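Local coordinates for protein molinate hydrolase (Gulosibacter molinativorax, PDB 4UB9) that hydrolyses the thiocarbamate pesticide molinate, acting as a zinc-binding member of the amidohydrolase family, at residues Glu34-Val39 and Val57-Gly62; Thr65-Thr70 and Ile439-Leu444; His282-Glu287 and Ala303-Gln308. All coordinates share one frame; numbering follows the deposited sequence.

Contact 1: Glu34-Val39 and Val57-Gly62; sequences ETIAIV and VFIEDG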
ATOM      1  N   GLU A  34      47.525  21.720 -18.600  1.00 55.47           N
ATOM      2  CA  GLU A  34      48.366  21.556 -19.784  1.00 57.21           C
ATOM      3  C   GLU A  34      48.286  22.697 -20.794  1.00 52.80           C
ATOM      4  O   GLU A  34      47.550  23.678 -20.603  1.00 50.08           O
ATOM      5  CB  GLU A  34      48.032  20.250 -20.433  1.00 59.54           C
ATOM      6  CG  GLU A  34      48.743  19.118 -19.732  1.00 66.91           C
ATOM      7  CD  GLU A  34      48.381  17.788 -20.299  1.00 74.43           C
ATOM      8  OE1 GLU A  34      47.777  17.749 -21.391  1.00 79.07           O
ATOM      9  OE2 GLU A  34      48.679  16.786 -19.627  1.00 92.79           O
ATOM     10  N   THR A  35      49.070  22.546 -21.852  1.00 50.60           N
ATOM     11  CA  THR A  35      49.262  23.588 -22.841  1.00 50.88           C
ATOM     12  C   THR A  35      48.725  23.156 -24.195  1.00 50.66           C
ATOM     13  O   THR A  35      48.924  22.048 -24.643  1.00 53.34           O
ATOM     14  CB  THR A  35      50.727  23.945 -22.940  1.00 49.70           C
ATOM     15  OG1 THR A  35      51.146  24.430 -21.666  1.00 50.77           O
ATOM     16  CG2 THR A  35      50.974  25.039 -23.988  1.00 52.69           C
ATOM     17  N   ILE A  36      47.990  24.048 -24.828  1.00 49.07           N
ATOM     18  CA  ILE A  36      47.285  23.725 -26.069  1.00 43.03           C
ATOM     19  C   ILE A  36      46.820  25.013 -26.751  1.00 41.88           C
ATOM     20  O   ILE A  36      46.655  26.063 -26.110  1.00 42.87           O
ATOM     21  CB  ILE A  36      46.077  22.778 -25.817  1.00 46.91           C
ATOM     22  CG1 ILE A  36      45.587  22.103 -27.112  1.00 48.26           C
ATOM     23  CG2 ILE A  36      44.906  23.529 -25.186  1.00 50.45           C
ATOM     24  CD1 ILE A  36      44.747  20.852 -26.904  1.00 44.07           C
ATOM     25  N   ALA A  37      46.590  24.923 -28.057  1.00 43.64           N
ATOM     26  CA  ALA A  37      46.026  26.039 -28.810  1.00 43.00           C
ATOM     27  C   ALA A  37      44.915  25.558 -29.673  1.00 42.35           C
ATOM     28  O   ALA A  37      45.005  24.528 -30.338  1.00 51.41           O
ATOM     29  CB  ALA A  37      47.081  26.696 -29.667  1.00 48.20           C
ATOM     30  N   ILE A  38      43.865  26.345 -29.689  1.00 44.85           N
ATOM     31  CA  ILE A  38      42.638  26.033 -30.454  1.00 45.15           C
ATOM     32  C   ILE A  38      42.641  27.085 -31.545  1.00 48.27           C
ATOM     33  O   ILE A  38      42.507  28.273 -31.251  1.00 49.88           O
ATOM     34  CB  ILE A  38      41.331  26.170 -29.614  1.00 40.19           C
ATOM     35  CG1 ILE A  38      41.521  25.754 -28.133  1.00 45.41           C
ATOM     36  CG2 ILE A  38      40.189  25.421 -30.265  1.00 39.20           C
ATOM     37  CD1 ILE A  38      41.938  24.327 -27.915  1.00 49.76           C
ATOM     38  N   VAL A  39      42.819  26.670 -32.784  1.00 48.94           N
ATOM     39  CA  VAL A  39      43.113  27.656 -33.842  1.00 49.51           C
ATOM     40  C   VAL A  39      42.034  27.812 -34.924  1.00 48.52           C
ATOM     41  O   VAL A  39      41.528  26.843 -35.506  1.00 50.06           O
ATOM     42  CB  VAL A  39      44.509  27.454 -34.508  1.00 50.56           C
ATOM     43  CG1 VAL A  39      45.558  27.132 -33.466  1.00 44.89           C
ATOM     44  CG2 VAL A  39      44.474  26.375 -35.585  1.00 52.94           C
ATOM     45  N   VAL A  57      42.589  30.596 -29.497  1.00 47.32           N
ATOM     46  CA  VAL A  57      42.655  30.593 -28.044  1.00 44.92           C
ATOM     47  C   VAL A  57      43.866  29.812 -27.579  1.00 47.52           C
ATOM     48  O   VAL A  57      44.095  28.675 -28.007  1.00 55.71           O
ATOM     49  CB  VAL A  57      41.423  29.936 -27.425  1.00 46.77           C
ATOM     50  CG1 VAL A  57      41.546  29.921 -25.901  1.00 50.95           C
ATOM     51  CG2 VAL A  57      40.168  30.651 -27.872  1.00 42.55           C
ATOM     52  N   PHE A  58      44.657  30.441 -26.735  1.00 42.65           N
ATOM     53  CA  PHE A  58      45.909  29.848 -26.334  1.00 46.75           C
ATOM     54  C   PHE A  58      45.910  29.612 -24.845  1.00 47.00           C
ATOM     55  O   PHE A  58      45.718  30.538 -24.040  1.00 47.59           O
ATOM     56  CB  PHE A  58      47.117  30.718 -26.727  1.00 51.15           C
ATOM     57  CG  PHE A  58      48.442  30.038 -26.529  1.00 53.68           C
ATOM     58  CD1 PHE A  58      48.882  29.100 -27.432  1.00 57.68           C
ATOM     59  CD2 PHE A  58      49.274  30.376 -25.465  1.00 59.83           C
ATOM     60  CE1 PHE A  58      50.105  28.467 -27.269  1.00 60.90           C
ATOM     61  CE2 PHE A  58      50.510  29.756 -25.301  1.00 64.07           C
ATOM     62  CZ  PHE A  58      50.920  28.789 -26.203  1.00 59.12           C
ATOM     63  N   ILE A  59      46.193  28.367 -24.499  1.00 48.21           N
ATOM     64  CA  ILE A  59      46.198  27.928 -23.106  1.00 49.93           C
ATOM     65  C   ILE A  59      47.553  27.386 -22.753  1.00 46.04           C
ATOM     66  O   ILE A  59      48.117  26.581 -23.476  1.00 54.17           O
ATOM     67  CB  ILE A  59      45.137  26.835 -22.831  1.00 45.92           C
ATOM     68  CG1 ILE A  59      43.734  27.373 -23.130  1.00 41.52           C
ATOM     69  CG2 ILE A  59      45.221  26.335 -21.402  1.00 44.52           C
ATOM     70  CD1 ILE A  59      42.780  26.302 -23.644  1.00 45.37           C
ATOM     71  N   GLU A  60      48.014  27.787 -21.588  1.00 47.93           N
ATOM     72  CA  GLU A  60      49.317  27.439 -21.091  1.00 51.24           C
ATOM     73  C   GLU A  60      49.220  27.032 -19.611  1.00 49.21           C
ATOM     74  O   GLU A  60      48.773  27.799 -18.775  1.00 47.03           O
ATOM     75  CB  GLU A  60      50.202  28.658 -21.238  1.00 56.72           C
ATOM     76  CG  GLU A  60      51.673  28.366 -21.311  1.00 72.25           C
ATOM     77  CD  GLU A  60      52.493  29.645 -21.467  1.00 85.34           C
ATOM     78  OE1 GLU A  60      53.522  29.805 -20.769  1.00 79.91           O
ATOM     79  OE2 GLU A  60      52.088  30.504 -22.279  1.00 83.71           O
ATOM     80  N   ASP A  61      49.639  25.811 -19.310  1.00 48.13           N
ATOM     81  CA  ASP A  61      49.587  25.278 -17.949  1.00 52.98           C
ATOM     82  C   ASP A  61      48.210  25.413 -17.284  1.00 53.77           C
ATOM     83  O   ASP A  61      48.088  25.841 -16.137  1.00 50.16           O
ATOM     84  CB  ASP A  61      50.671  25.937 -17.092  1.00 58.64           C
ATOM     85  CG  ASP A  61      52.072  25.485 -17.490  1.00 65.13           C
ATOM     86  OD1 ASP A  61      52.200  24.706 -18.448  1.00 72.74           O
ATOM     87  OD2 ASP A  61      53.045  25.895 -16.848  1.00 71.38           O
ATOM     88  N   GLY A  62      47.181  25.070 -18.049  1.00 49.90           N
ATOM     89  CA  GLY A  62      45.809  25.073 -17.546  1.00 49.57           C
ATOM     90  C   GLY A  62      45.053  26.386 -17.628  1.00 47.37           C
ATOM     91  O   GLY A  62      43.849  26.395 -17.579  1.00 47.28           O
TER
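An antiparallel ladder joins Glu34-Val39 to Val57-Gly62 at the centre of a four-stranded mixed sheet, with strands 36-39 and 55-60 running at 174° to each other. Ile36 and Ile59 form a hydrogen-bonded pair: Ile36 N reaches Ile59 O at 2.9 Å, and Ile59 N meets Ile36 O at 2.8 Å, nearly along the C=O axis. The next such pair repeats the pattern, Ile38 N donating almost straight (173°) to Val57 O and Val57 N to Ile38 O. Ala37 and Phe58 are the non-hydrogen-bonded pair between them. Here the Ala37 methyl meets the edge of the Phe58 ring, CB to CD1 3.7 Å, because Phe58 CG stands anti to its backbone N. Ile36, Ile38, Val57 and Ile59 occupy the other face, with Ile36 CG2 lying 3.8 Å from Ile59 CD1. This apolar face packs on Val447 and Val449 of strand 447-450, consistent with the small beta domain, built from both chain ends, that accompanies the barrel in many amidohydrolases. Beyond the ladder the chain turns through Asp61 and Gly62, both at positive phi. Gly62 N donates to Glu34 O at 2.9 Å, from above the carbonyl plane, while Asp61 N donates to Thr35 OG1 at 3.1 Å. Thr35 OG1 lies anti to its carbonyl carbon, beside the backbone N (chi1 -61°), and Thr35 CG2 rests 3.3 Å from Ile59 O. An alanine here would remove both OG1 and CG2, and would probably leave Asp61 N without this acceptor and the turn less firmly held.

Contact 2: Thr65-Thr70 and Ile439-Leu444; sequences TKVGST and IDVGKL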
ATOM      1  N   THR A  65      45.954  32.107 -21.688  1.00 47.23           N
ATOM      2  CA  THR A  65      46.941  33.227 -21.760  1.00 49.08           C
ATOM      3  C   THR A  65      46.703  34.188 -22.922  1.00 43.08           C
ATOM      4  O   THR A  65      47.049  35.350 -22.823  1.00 48.86           O
ATOM      5  CB  THR A  65      48.399  32.724 -21.836  1.00 50.65           C
ATOM      6  OG1 THR A  65      48.538  31.843 -22.954  1.00 54.13           O
ATOM      7  CG2 THR A  65      48.782  32.000 -20.564  1.00 51.68           C
ATOM      8  N   LYS A  66      46.087  33.713 -23.989  1.00 39.98           N
ATOM      9  CA  LYS A  66      45.844  34.550 -25.138  1.00 49.04           C
ATOM     10  C   LYS A  66      44.559  34.235 -25.857  1.00 51.15           C
ATOM     11  O   LYS A  66      44.237  33.084 -26.096  1.00 57.08           O
ATOM     12  CB  LYS A  66      47.000  34.379 -26.132  1.00 59.81           C
ATOM     13  CG  LYS A  66      48.056  35.462 -26.065  1.00 66.78           C
ATOM     14  CD  LYS A  66      49.432  34.973 -26.499  1.00 76.33           C
ATOM     15  CE  LYS A  66      50.344  36.163 -26.785  1.00 87.13           C
ATOM     16  NZ  LYS A  66      51.650  36.009 -26.093  1.00 95.99           N
ATOM     17  N   VAL A  67      43.876  35.286 -26.275  1.00 55.36           N
ATOM     18  CA  VAL A  67      42.692  35.165 -27.124  1.00 57.13           C
ATOM     19  C   VAL A  67      42.725  36.278 -28.153  1.00 59.93           C
ATOM     20  O   VAL A  67      42.722  37.445 -27.810  1.00 61.30           O
ATOM     21  CB  VAL A  67      41.381  35.336 -26.346  1.00 55.62           C
ATOM     22  CG1 VAL A  67      40.173  35.195 -27.272  1.00 54.99           C
ATOM     23  CG2 VAL A  67      41.322  34.332 -25.224  1.00 56.57           C
ATOM     24  N   GLY A  68      42.764  35.915 -29.420  1.00 61.33           N
ATOM     25  CA  GLY A  68      42.772  36.929 -30.437  1.00 64.65           C
ATOM     26  C   GLY A  68      42.750  36.379 -31.824  1.00 67.83           C
ATOM     27  O   GLY A  68      42.522  35.181 -32.048  1.00 65.33           O
ATOM     28  N   SER A  69      42.927  37.287 -32.762  1.00 72.97           N
ATOM     29  CA  SER A  69      42.937  36.919 -34.162  1.00 80.05           C
ATOM     30  C   SER A  69      43.987  35.883 -34.438  1.00 85.81           C
ATOM     31  O   SER A  69      45.092  35.873 -33.888  1.00 57.07           O
ATOM     32  CB  SER A  69      43.159  38.104 -35.073  1.00 80.64           C
ATOM     33  OG  SER A  69      41.914  38.543 -35.582  1.00 78.79           O
ATOM     34  N   THR A  70      43.568  34.969 -35.292  1.00108.55           N
ATOM     35  CA  THR A  70      44.330  33.772 -35.602  1.00124.52           C
ATOM     36  C   THR A  70      45.779  34.138 -36.001  1.00106.47           C
ATOM     37  O   THR A  70      46.742  33.568 -35.503  1.00 96.77           O
ATOM     38  CB  THR A  70      43.562  32.935 -36.662  1.00137.15           C
ATOM     39  OG1 THR A  70      44.146  31.646 -36.764  1.00147.22           O
ATOM     40  CG2 THR A  70      43.505  33.637 -38.047  1.00131.44           C
ATOM     41  N   ILE A 439      35.544  32.281 -21.993  1.00 36.15           N
ATOM     42  CA  ILE A 439      36.864  32.319 -22.583  1.00 40.09           C
ATOM     43  C   ILE A 439      37.465  33.725 -22.496  1.00 41.36           C
ATOM     44  O   ILE A 439      37.060  34.652 -23.197  1.00 40.43           O
ATOM     45  CB  ILE A 439      36.807  31.842 -24.027  1.00 41.73           C
ATOM     46  CG1 ILE A 439      36.440  30.353 -24.010  1.00 43.98           C
ATOM     47  CG2 ILE A 439      38.162  32.053 -24.685  1.00 39.56           C
ATOM     48  CD1 ILE A 439      36.151  29.748 -25.366  1.00 50.67           C
ATOM     49  N   ASP A 440      38.394  33.870 -21.571  1.00 41.95           N
ATOM     50  CA  ASP A 440      38.951  35.172 -21.174  1.00 42.00           C
ATOM     51  C   ASP A 440      40.298  34.913 -20.560  1.00 42.37           C
ATOM     52  O   ASP A 440      40.488  33.930 -19.842  1.00 43.71           O
ATOM     53  CB  ASP A 440      38.093  35.898 -20.112  1.00 45.39           C
ATOM     54  CG  ASP A 440      37.014  36.805 -20.721  1.00 45.55           C
ATOM     55  OD1 ASP A 440      37.382  37.747 -21.450  1.00 53.02           O
ATOM     56  OD2 ASP A 440      35.793  36.580 -20.499  1.00 48.79           O
ATOM     57  N   VAL A 441      41.226  35.801 -20.860  1.00 40.89           N
ATOM     58  CA  VAL A 441      42.594  35.634 -20.434  1.00 42.15           C
ATOM     59  C   VAL A 441      42.592  35.550 -18.930  1.00 40.35           C
ATOM     60  O   VAL A 441      41.942  36.333 -18.277  1.00 48.93           O
ATOM     61  CB  VAL A 441      43.491  36.804 -20.927  1.00 43.23           C
ATOM     62  CG1 VAL A 441      44.879  36.734 -20.296  1.00 43.09           C
ATOM     63  CG2 VAL A 441      43.595  36.767 -22.452  1.00 41.82           C
ATOM     64  N   GLY A 442      43.344  34.618 -18.382  1.00 42.04           N
ATOM     65  CA  GLY A 442      43.451  34.461 -16.916  1.00 41.81           C
ATOM     66  C   GLY A 442      42.543  33.383 -16.346  1.00 41.73           C
ATOM     67  O   GLY A 442      42.846  32.804 -15.324  1.00 42.79           O
ATOM     68  N   LYS A 443      41.457  33.086 -17.037  1.00 43.45           N
ATOM     69  CA  LYS A 443      40.538  32.017 -16.614  1.00 44.89           C
ATOM     70  C   LYS A 443      41.035  30.617 -16.955  1.00 42.38           C
ATOM     71  O   LYS A 443      41.955  30.451 -17.744  1.00 47.47           O
ATOM     72  CB  LYS A 443      39.143  32.239 -17.205  1.00 49.14           C
ATOM     73  CG  LYS A 443      38.479  33.509 -16.681  1.00 47.04           C
ATOM     74  CD  LYS A 443      37.001  33.576 -17.035  1.00 50.06           C
ATOM     75  CE  LYS A 443      36.467  34.949 -16.721  1.00 50.15           C
ATOM     76  NZ  LYS A 443      34.984  34.977 -16.686  1.00 59.71           N
ATOM     77  N   LEU A 444      40.416  29.611 -16.357  1.00 38.51           N
ATOM     78  CA  LEU A 444      40.787  28.215 -16.631  1.00 37.76           C
ATOM     79  C   LEU A 444      40.560  27.829 -18.086  1.00 39.61           C
ATOM     80  O   LEU A 444      39.636  28.302 -18.734  1.00 38.02           O
ATOM     81  CB  LEU A 444      40.022  27.264 -15.734  1.00 39.77           C
ATOM     82  CG  LEU A 444      40.431  27.296 -14.255  1.00 39.43           C
ATOM     83  CD1 LEU A 444      39.308  26.775 -13.393  1.00 36.00           C
ATOM     84  CD2 LEU A 444      41.702  26.493 -13.992  1.00 40.51           C
TER
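No aromatic ring joins this contact; its flat group is the Thr65-Lys66 peptide, and both methyls of Val441 lie over the same face of it, each more than 3 Å above the plane. Val441 CG1 is 3.6 Å from Thr65 O and Val441 CG2 is 3.8 Å from the same oxygen, so the forked end sits over the carbonyl rather than against one atom. The peptide belongs to a classic beta bulge, in which Thr65 and Lys66 both face Phe58 of the neighbouring strand 55-60. Strand 63-69 is one of the two outermost strands of its sheet within the chain, and Ile439-Leu444 is the loop that leads into strand 447-450, so the contact brings this sheet edge against a loop from late in the sequence. Val441 is the second residue of a type II beta turn from Asp440 to Lys443, closed by Lys443 N to Asp440 O at 3.1 Å. Gly442 follows at phi 98°, where a side chain would collide with the carbonyl oxygen of Val441. Lys443 points elsewhere: its NZ bonds to Phe433 O and Ser438 OG, and its charge makes a cation-pi contact with Phe433. Deeper in, Ile439 is buried and also touches Leu43, Val57, Ile89 and Pro91. Its side chain crosses that of Val67 at about a right angle, and Val67, with CG1 anti to the backbone N (chi1 -180°), turns its other branch inward. The two side chains meet methyl to methyl, Val67 CG2 to Ile439 CG2 at 3.9 Å, with Val441 CG2 at 4.3 Å from Val67 CG2.

Contact 3: His282-Glu287 and Ala303-Gln308; sequences HTTSLE and ATMTGQ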
ATOM      1  N   HIS A 282      15.590  25.877  -2.241  1.00 28.52           N
ATOM      2  CA  HIS A 282      14.664  24.995  -2.884  1.00 28.93           C
ATOM      3  C   HIS A 282      13.288  25.537  -2.550  1.00 32.54           C
ATOM      4  O   HIS A 282      12.957  25.686  -1.402  1.00 29.44           O
ATOM      5  CB  HIS A 282      14.885  23.585  -2.360  1.00 30.98           C
ATOM      6  CG  HIS A 282      13.703  22.685  -2.483  1.00 30.00           C
ATOM      7  ND1 HIS A 282      13.549  21.800  -3.518  1.00 36.89           N
ATOM      8  CD2 HIS A 282      12.635  22.506  -1.681  1.00 30.47           C
ATOM      9  CE1 HIS A 282      12.428  21.131  -3.360  1.00 33.08           C
ATOM     10  NE2 HIS A 282      11.854  21.541  -2.251  1.00 33.94           N
ATOM     11  N   THR A 283      12.505  25.875  -3.561  1.00 34.65           N
ATOM     12  CA  THR A 283      11.179  26.461  -3.343  1.00 35.76           C
ATOM     13  C   THR A 283      10.129  25.846  -4.225  1.00 33.00           C
ATOM     14  O   THR A 283      10.388  25.497  -5.336  1.00 37.78           O
ATOM     15  CB  THR A 283      11.137  28.006  -3.472  1.00 35.61           C
ATOM     16  OG1 THR A 283      11.465  28.406  -4.803  1.00 35.07           O
ATOM     17  CG2 THR A 283      12.081  28.649  -2.511  1.00 35.93           C
ATOM     18  N   THR A 284       8.945  25.702  -3.681  1.00 31.42           N
ATOM     19  CA  THR A 284       7.923  24.894  -4.270  1.00 33.06           C
ATOM     20  C   THR A 284       6.601  25.646  -4.393  1.00 28.52           C
ATOM     21  O   THR A 284       5.594  25.085  -4.732  1.00 27.75           O
ATOM     22  CB  THR A 284       7.897  23.564  -3.482  1.00 35.85           C
ATOM     23  OG1 THR A 284       8.602  22.585  -4.228  1.00 41.25           O
ATOM     24  CG2 THR A 284       6.561  23.071  -3.170  1.00 34.91           C
ATOM     25  N   SER A 285       6.634  26.926  -4.083  1.00 30.80           N
ATOM     26  CA  SER A 285       5.409  27.758  -4.004  1.00 30.14           C
ATOM     27  C   SER A 285       5.727  29.203  -4.255  1.00 28.44           C
ATOM     28  O   SER A 285       6.883  29.614  -4.185  1.00 26.00           O
ATOM     29  CB  SER A 285       4.772  27.691  -2.590  1.00 33.78           C
ATOM     30  OG  SER A 285       5.658  28.224  -1.631  1.00 36.63           O
ATOM     31  N   LEU A 286       4.695  29.994  -4.539  1.00 28.51           N
ATOM     32  CA  LEU A 286       4.879  31.451  -4.779  1.00 30.48           C
ATOM     33  C   LEU A 286       5.452  32.148  -3.544  1.00 32.14           C
ATOM     34  O   LEU A 286       6.346  32.954  -3.629  1.00 30.05           O
ATOM     35  CB  LEU A 286       3.567  32.100  -5.116  1.00 31.75           C
ATOM     36  CG  LEU A 286       2.953  31.697  -6.455  1.00 36.92           C
ATOM     37  CD1 LEU A 286       1.597  32.407  -6.695  1.00 39.33           C
ATOM     38  CD2 LEU A 286       3.910  31.993  -7.584  1.00 36.07           C
ATOM     39  N   GLU A 287       4.922  31.802  -2.384  1.00 32.95           N
ATOM     40  CA  GLU A 287       5.398  32.387  -1.142  1.00 31.20           C
ATOM     41  C   GLU A 287       6.803  31.934  -0.811  1.00 29.06           C
ATOM     42  O   GLU A 287       7.602  32.694  -0.273  1.00 29.24           O
ATOM     43  CB  GLU A 287       4.452  32.081   0.011  1.00 31.84           C
ATOM     44  CG  GLU A 287       3.251  33.017   0.023  1.00 35.49           C
ATOM     45  CD  GLU A 287       3.667  34.505   0.071  1.00 39.20           C
ATOM     46  OE1 GLU A 287       4.317  34.993   1.034  1.00 44.28           O
ATOM     47  OE2 GLU A 287       3.374  35.203  -0.896  1.00 38.93           O
ATOM     48  N   ALA A 303      12.865  27.742  -9.710  1.00 34.32           N
ATOM     49  CA  ALA A 303      12.183  28.922  -9.241  1.00 32.48           C
ATOM     50  C   ALA A 303      10.769  28.965  -9.748  1.00 34.08           C
ATOM     51  O   ALA A 303       9.887  29.523  -9.118  1.00 37.44           O
ATOM     52  CB  ALA A 303      12.937  30.148  -9.704  1.00 32.63           C
ATOM     53  N   THR A 304      10.566  28.420 -10.931  1.00 33.02           N
ATOM     54  CA  THR A 304       9.248  28.477 -11.581  1.00 32.11           C
ATOM     55  C   THR A 304       8.306  27.366 -11.160  1.00 32.16           C
ATOM     56  O   THR A 304       7.173  27.293 -11.645  1.00 32.40           O
ATOM     57  CB  THR A 304       9.390  28.414 -13.124  1.00 31.53           C
ATOM     58  OG1 THR A 304      10.288  27.350 -13.463  1.00 32.02           O
ATOM     59  CG2 THR A 304       9.927  29.714 -13.620  1.00 31.10           C
ATOM     60  N   MET A 305       8.793  26.472 -10.298  1.00 33.63           N
ATOM     61  CA  MET A 305       7.939  25.441  -9.743  1.00 34.43           C
ATOM     62  C   MET A 305       7.173  26.054  -8.556  1.00 35.02           C
ATOM     63  O   MET A 305       7.685  26.188  -7.474  1.00 37.41           O
ATOM     64  CB  MET A 305       8.739  24.249  -9.307  1.00 36.02           C
ATOM     65  CG  MET A 305       7.843  23.080  -8.952  1.00 43.41           C
ATOM     66  SD  MET A 305       8.783  21.800  -8.114  1.00 61.62           S
ATOM     67  CE  MET A 305       9.787  21.162  -9.485  1.00 61.46           C
ATOM     68  N   THR A 306       5.934  26.445  -8.797  1.00 32.88           N
ATOM     69  CA  THR A 306       5.199  27.285  -7.855  1.00 34.29           C
ATOM     70  C   THR A 306       3.803  26.824  -7.511  1.00 32.37           C
ATOM     71  O   THR A 306       2.880  27.615  -7.456  1.00 34.99           O
ATOM     72  CB  THR A 306       5.106  28.738  -8.373  1.00 33.23           C
ATOM     73  OG1 THR A 306       4.385  28.786  -9.595  1.00 31.98           O
ATOM     74  CG2 THR A 306       6.478  29.285  -8.579  1.00 32.40           C
ATOM     75  N   GLY A 307       3.648  25.536  -7.270  1.00 31.88           N
ATOM     76  CA  GLY A 307       2.364  25.039  -6.771  1.00 33.47           C
ATOM     77  C   GLY A 307       1.251  25.116  -7.801  1.00 32.41           C
ATOM     78  O   GLY A 307       0.070  25.147  -7.476  1.00 29.52           O
ATOM     79  N   GLN A 308       1.671  25.197  -9.052  1.00 29.03           N
ATOM     80  CA  GLN A 308       0.798  25.373 -10.205  1.00 30.86           C
ATOM     81  C   GLN A 308      -0.025  26.637 -10.124  1.00 31.78           C
ATOM     82  O   GLN A 308      -1.087  26.713 -10.660  1.00 30.97           O
ATOM     83  CB  GLN A 308      -0.093  24.171 -10.400  1.00 32.07           C
ATOM     84  CG  GLN A 308       0.658  22.991 -10.993  1.00 31.29           C
ATOM     85  CD  GLN A 308       1.059  23.196 -12.429  1.00 31.24           C
ATOM     86  OE1 GLN A 308       2.166  22.824 -12.851  1.00 35.14           O
ATOM     87  NE2 GLN A 308       0.170  23.769 -13.197  1.00 30.19           N
TER
HETATM   88  O   HOH W   1       9.558  28.307  -6.564  1.00 35.97           O
HETATM   89  O   HOH W   2       2.298  28.593  -4.918  1.00 28.97           O
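Ala303 begins the second segment with a carbonyl turned to water: its O lies 2.8 Å from a water that also sits 2.6 Å from Thr283 OG1. The O of Met305 returns to the same water, at 3.0 Å, so one solvent molecule joins Thr283 to two carbonyls of the loop. Met305 O also receives a CA-H...O contact from Thr284 CA at 3.5 Å. The Met305 chain leaves anti to its backbone N and bends at chi3 (-71°), which lays SD alongside Thr284 OG1 at 4.0 Å; that hydroxyl is buried and has no polar partner in the model. At Thr306 the contact becomes apolar: CB meets Leu286 CD2 at 3.6 Å, the two side chains crossing obliquely. The Thr306 hydroxyl, in the crowded position between N and carbonyl carbon, bonds instead to Ala309 O. Thr306 O accepts from a second water, which in turn accepts from Leu286 N at 2.8 Å, satisfying the first amide of helix 286-294. Ser285, the N-cap of that helix, directs its OG to Gly288 N. Gly307 passes at positive phi (69°), and a CB on it would come within 3.8 Å of Thr284 O. Around the helix start, at the subunit boundary, Glu287 forms a salt bridge with Arg263 of the second subunit. Two loops meeting beyond successive parallel strands, 279-282 and 299-301, with His282 and His302 on one zinc ion, is the active-site layout of an amidohydrolase TIM barrel.

Contacts 1 and 2 are neighbours, their centres about 9 Å apart, and share one sheet: strands 55-60 and 63-69 lie side by side, Phe58 pairs with Thr65 and Lys66 through probable backbone hydrogen bonds, and Val57 packs on Ile439. Contact 3 lies on the opposite side of the chain's centre, with its centre about 43 Å from that of contact 1 and 40 Å from that of contact 2. Along the chain, contact 1 closes before contact 2 opens, and contact 3 is nested in the 368 residues that contact 2 spans. The beta-sheet region thus gathers early and late parts of the sequence, while the zinc site forms within the intervening barrel.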